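Local coordinates for ESAT-6/WXG100 secretion system protein (Streptococcus gallolyticus, PDB 7JQE) that forms an extracellular region of EsaA, a membrane subunit of the bacterial type VIIb secretion system, and probably contributes to toxin export, at residues F214-L217 against E218-G221; F410-L413 against S414-D417. One frame throughout, in Å; residues are numbered along the deposited sequence.

Contact 1: F214-L217 against E218-G221; sequences FSKL and EEMG
K216 runs alongside E219 near the C-terminal end of helix 211-219, the two side chains pointing the same way and closing in a salt bridge. Its NZ lies 2.8 Å from E219 OE1 and meets that oxygen nearly along the C-O bond. In both residues CG is anti to the backbone N (chi1 -164° in K216, 175° in E219), and a bend at chi2 in each turns the charged ends together. The methylenes of the lysine follow: its CE is 3.4 Å from E219 OE1. On another side of K216 lies selenomethionine M220, whose SE comes 3.8 Å from K216 CG, while M220 CG lies 3.1 Å from the carbonyl oxygen K216 O. That oxygen also accepts the amide of M220, at 3.0 Å from M220 N. The E219 amide binds S215 O at 2.9 Å, and the helix then ends in a Schellman motif at G221, whose positive phi (70°) suits glycine. M220 extends from this end to L401 on helix 396-427 and to V402 of the second subunit, while E218 OE2 is hydrogen-bonded to S225 OG. With the acidic E219 exposed and the lysine partly so, the ion pair is probably softened by solvent; its likely effect is to hold the lysine chain along the last turn, with its CG beside the selenium.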
loop_
_atom_site.group_PDB
_atom_site.type_symbol
_atom_site.label_atom_id
_atom_site.label_comp_id
_atom_site.label_asym_id
_atom_site.label_seq_id
_atom_site.Cartn_x
_atom_site.Cartn_y
_atom_site.Cartn_z
ATOM N N PHE A 214 -10.285 -12.626 17.578
ATOM C CA PHE A 214 -10.352 -13.468 16.390
ATOM C C PHE A 214 -11.082 -14.775 16.674
ATOM O O PHE A 214 -11.742 -15.325 15.786
ATOM C CB PHE A 214 -8.940 -13.744 15.863
ATOM C CG PHE A 214 -8.311 -12.573 15.147
ATOM C CD1 PHE A 214 -9.089 -11.687 14.413
ATOM C CD2 PHE A 214 -6.937 -12.359 15.206
ATOM C CE1 PHE A 214 -8.514 -10.609 13.753
ATOM C CE2 PHE A 214 -6.350 -11.281 14.544
ATOM C CZ PHE A 214 -7.139 -10.405 13.820
ATOM N N SER A 215 -10.980 -15.285 17.903
ATOM C CA SER A 215 -11.626 -16.553 18.228
ATOM C C SER A 215 -13.139 -16.399 18.283
ATOM O O SER A 215 -13.875 -17.248 17.767
ATOM C CB SER A 215 -11.093 -17.090 19.556
ATOM O OG SER A 215 -9.789 -17.624 19.404
ATOM N N LYS A 216 -13.620 -15.323 18.901
ATOM C CA LYS A 216 -15.053 -15.078 18.930
ATOM C C LYS A 216 -15.593 -14.869 17.521
ATOM O O LYS A 216 -16.573 -15.506 17.118
ATOM C CB LYS A 216 -15.356 -13.872 19.820
ATOM C CG LYS A 216 -16.814 -13.765 20.229
ATOM C CD LYS A 216 -17.268 -15.018 20.963
ATOM C CE LYS A 216 -18.729 -14.924 21.392
ATOM N NZ LYS A 216 -19.188 -16.196 22.022
ATOM N N LEU A 217 -14.949 -13.988 16.747
ATOM C CA LEU A 217 -15.408 -13.722 15.387
ATOM C C LEU A 217 -15.434 -14.991 14.546
ATOM O O LEU A 217 -16.251 -15.111 13.625
ATOM C CB LEU A 217 -14.515 -12.672 14.727
ATOM C CG LEU A 217 -14.596 -11.224 15.216
ATOM C CD1 LEU A 217 -13.677 -10.334 14.377
ATOM C CD2 LEU A 217 -16.027 -10.717 15.165
ATOM N N GLU A 218 -14.557 -15.946 14.849
ATOM C CA GLU A 218 -14.518 -17.193 14.100
ATOM C C GLU A 218 -15.564 -18.181 14.597
ATOM O O GLU A 218 -16.054 -19.004 13.815
ATOM C CB GLU A 218 -13.116 -17.797 14.187
ATOM C CG GLU A 218 -12.754 -18.729 13.052
ATOM C CD GLU A 218 -11.269 -19.020 13.004
ATOM O OE1 GLU A 218 -10.491 -18.226 13.572
ATOM O OE2 GLU A 218 -10.880 -20.041 12.399
ATOM N N GLU A 219 -15.917 -18.117 15.885
ATOM C CA GLU A 219 -16.985 -18.965 16.400
ATOM C C GLU A 219 -18.342 -18.547 15.854
ATOM O O GLU A 219 -19.203 -19.404 15.622
ATOM C CB GLU A 219 -17.001 -18.934 17.931
ATOM C CG GLU A 219 -18.161 -19.712 18.564
ATOM C CD GLU A 219 -19.317 -18.819 19.009
ATOM O OE1 GLU A 219 -19.061 -17.796 19.682
ATOM O OE2 GLU A 219 -20.485 -19.143 18.689
HETATM N N MSE A 220 -18.548 -17.251 15.633
HETATM C CA MSE A 220 -19.834 -16.733 15.177
HETATM C C MSE A 220 -19.974 -16.779 13.656
HETATM O O MSE A 220 -20.963 -16.296 13.108
HETATM C CB MSE A 220 -20.027 -15.296 15.665
HETATM C CG MSE A 220 -19.663 -15.085 17.121
HETATM SE SE MSE A 220 -19.548 -13.195 17.626
HETATM C CE MSE A 220 -21.415 -12.678 17.392
ATOM N N GLY A 221 -18.983 -17.357 12.978
ATOM C CA GLY A 221 -18.991 -17.385 11.526
ATOM C C GLY A 221 -18.761 -16.045 10.861
ATOM O O GLY A 221 -19.055 -15.893 9.672
#

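Contact 2: F410-L413 against S414-D417; sequences FAQL and SKID. With EDO (1,2-ethanediol), chain F.
Just over two turns of the long helix 396-427, running along the subunit interface, place Q412 and K415 on one flank and S414 and D417 against the second subunit. K415 NZ donates to Q412 OE1 at 2.7 Å, approaching at 147° to the C=O bond and tilted 24° from the amide plane. A bend at chi2 brings the glutamine amide round, and another at chi3 turns the end of the lysine across it; K415 CE thereby comes 3.4 Å from A411 O, the carbonyl that accepts the K415 amide. Both polar ends continue to S202: Q412 NE2 binds its carbonyl oxygen and K415 NZ its hydroxyl, so the glutamine amide is held at both its oxygen and its nitrogen. I416 lays its CD1 3.4 Å from Q412 O and meets L413 at 4.2 Å between I416 CD1 and L413 CD2. S414 OG, anti to its own backbone nitrogen, shares a hydrogen bond of 3.2 Å with O2 of an ethanediol, probably from the crystallisation liquor, which also bonds T418 OG1 and K234 NZ of the second subunit. D417 OD2 stands 3.1 Å from L413 O, two acceptors side by side; weak hydrogen bonds join OD2 to Y231 OH and to S414 OG of the second subunit, and the salt bridge from D417 OD1 to K234 probably offsets some of the electrostatic cost. Helix 225-244 packs beside this segment, L413 touching Y231 and I416 touching L235 and L238, while F410 meets F410 of the second subunit with ring planes at about 65° and D417 packs on D417 of that subunit.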
loop_
_atom_site.group_PDB
_atom_site.type_symbol
_atom_site.label_atom_id
_atom_site.label_comp_id
_atom_site.label_asym_id
_atom_site.label_seq_id
_atom_site.Cartn_x
_atom_site.Cartn_y
_atom_site.Cartn_z
ATOM N N PHE A 410 -13.955 -2.335 12.226
ATOM C CA PHE A 410 -13.732 -1.938 10.841
ATOM C C PHE A 410 -12.570 -0.956 10.740
ATOM O O PHE A 410 -11.654 -1.134 9.930
ATOM C CB PHE A 410 -15.005 -1.320 10.262
ATOM C CG PHE A 410 -16.024 -2.321 9.808
ATOM C CD1 PHE A 410 -15.641 -3.486 9.171
ATOM C CD2 PHE A 410 -17.380 -2.088 10.018
ATOM C CE1 PHE A 410 -16.590 -4.403 8.743
ATOM C CE2 PHE A 410 -18.334 -3.000 9.599
ATOM C CZ PHE A 410 -17.940 -4.160 8.959
ATOM N N ALA A 411 -12.588 0.086 11.576
ATOM C CA ALA A 411 -11.549 1.107 11.524
ATOM C C ALA A 411 -10.171 0.513 11.785
ATOM O O ALA A 411 -9.200 0.851 11.095
ATOM C CB ALA A 411 -11.853 2.216 12.537
ATOM N N GLN A 412 -10.060 -0.372 12.778
ATOM C CA GLN A 412 -8.753 -0.924 13.120
ATOM C C GLN A 412 -8.246 -1.865 12.035
ATOM O O GLN A 412 -7.064 -1.824 11.674
ATOM C CB GLN A 412 -8.816 -1.638 14.466
ATOM C CG GLN A 412 -9.037 -0.691 15.636
ATOM C CD GLN A 412 -7.955 0.374 15.734
ATOM O OE1 GLN A 412 -8.218 1.559 15.538
ATOM N NE2 GLN A 412 -6.732 -0.048 16.040
ATOM N N LEU A 413 -9.118 -2.725 11.508
ATOM C CA LEU A 413 -8.695 -3.594 10.420
ATOM C C LEU A 413 -8.298 -2.782 9.194
ATOM O O LEU A 413 -7.389 -3.172 8.459
ATOM C CB LEU A 413 -9.799 -4.589 10.072
ATOM C CG LEU A 413 -10.106 -5.621 11.169
ATOM C CD1 LEU A 413 -11.138 -6.647 10.706
ATOM C CD2 LEU A 413 -8.823 -6.307 11.650
ATOM N N SER A 414 -8.967 -1.651 8.964
ATOM C CA SER A 414 -8.637 -0.814 7.820
ATOM C C SER A 414 -7.246 -0.204 7.969
ATOM O O SER A 414 -6.462 -0.188 7.013
ATOM C CB SER A 414 -9.696 0.276 7.657
ATOM O OG SER A 414 -9.386 1.129 6.567
ATOM N N LYS A 415 -6.922 0.298 9.163
ATOM C CA LYS A 415 -5.586 0.834 9.399
ATOM C C LYS A 415 -4.520 -0.243 9.229
ATOM O O LYS A 415 -3.471 -0.001 8.620
ATOM C CB LYS A 415 -5.516 1.460 10.792
ATOM C CG LYS A 415 -6.140 2.852 10.833
ATOM C CD LYS A 415 -6.138 3.467 12.226
ATOM C CE LYS A 415 -7.419 3.117 12.974
ATOM N NZ LYS A 415 -7.559 3.883 14.242
ATOM N N ILE A 416 -4.773 -1.443 9.756
ATOM C CA ILE A 416 -3.817 -2.536 9.606
ATOM C C ILE A 416 -3.595 -2.848 8.133
ATOM O O ILE A 416 -2.460 -3.062 7.691
ATOM C CB ILE A 416 -4.299 -3.778 10.378
ATOM C CG1 ILE A 416 -4.227 -3.536 11.888
ATOM C CG2 ILE A 416 -3.505 -5.010 9.980
ATOM C CD1 ILE A 416 -5.172 -4.413 12.685
ATOM N N ASP A 417 -4.676 -2.878 7.347
ATOM C CA ASP A 417 -4.539 -3.221 5.934
ATOM C C ASP A 417 -3.783 -2.137 5.175
ATOM O O ASP A 417 -2.891 -2.440 4.375
ATOM C CB ASP A 417 -5.916 -3.454 5.310
ATOM C CG ASP A 417 -6.494 -4.821 5.650
ATOM O OD1 ASP A 417 -5.737 -5.816 5.631
ATOM O OD2 ASP A 417 -7.708 -4.897 5.933
HETATM C C1 EDO F . -8.728 5.271 6.790
HETATM O O1 EDO F . -8.683 5.801 5.459
HETATM C C2 EDO F . -7.428 4.537 7.103
HETATM O O2 EDO F . -7.264 3.444 6.190
#

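Each contact is local to its own helix: contact 1 finishes helix 211-219, whereas contact 2 lies within helix 396-427. Their centres are about 17 Å apart and their nearest atoms about 5 Å, without touching; M223 and Y231 bridge the gap, M223 meeting L217 and L413, Y231 meeting F214 and L413. Contact 1 is the more exposed, with two of its eight residues buried against four in contact 2. Its lysine pairs with a carboxylate at an exposed helix end, while the lysine of contact 2 pairs with a neutral amide. Contact 1 also packs on helix 396-427, through L217 and M220, and both contacts lean on helix 225-244. Both reach the second subunit.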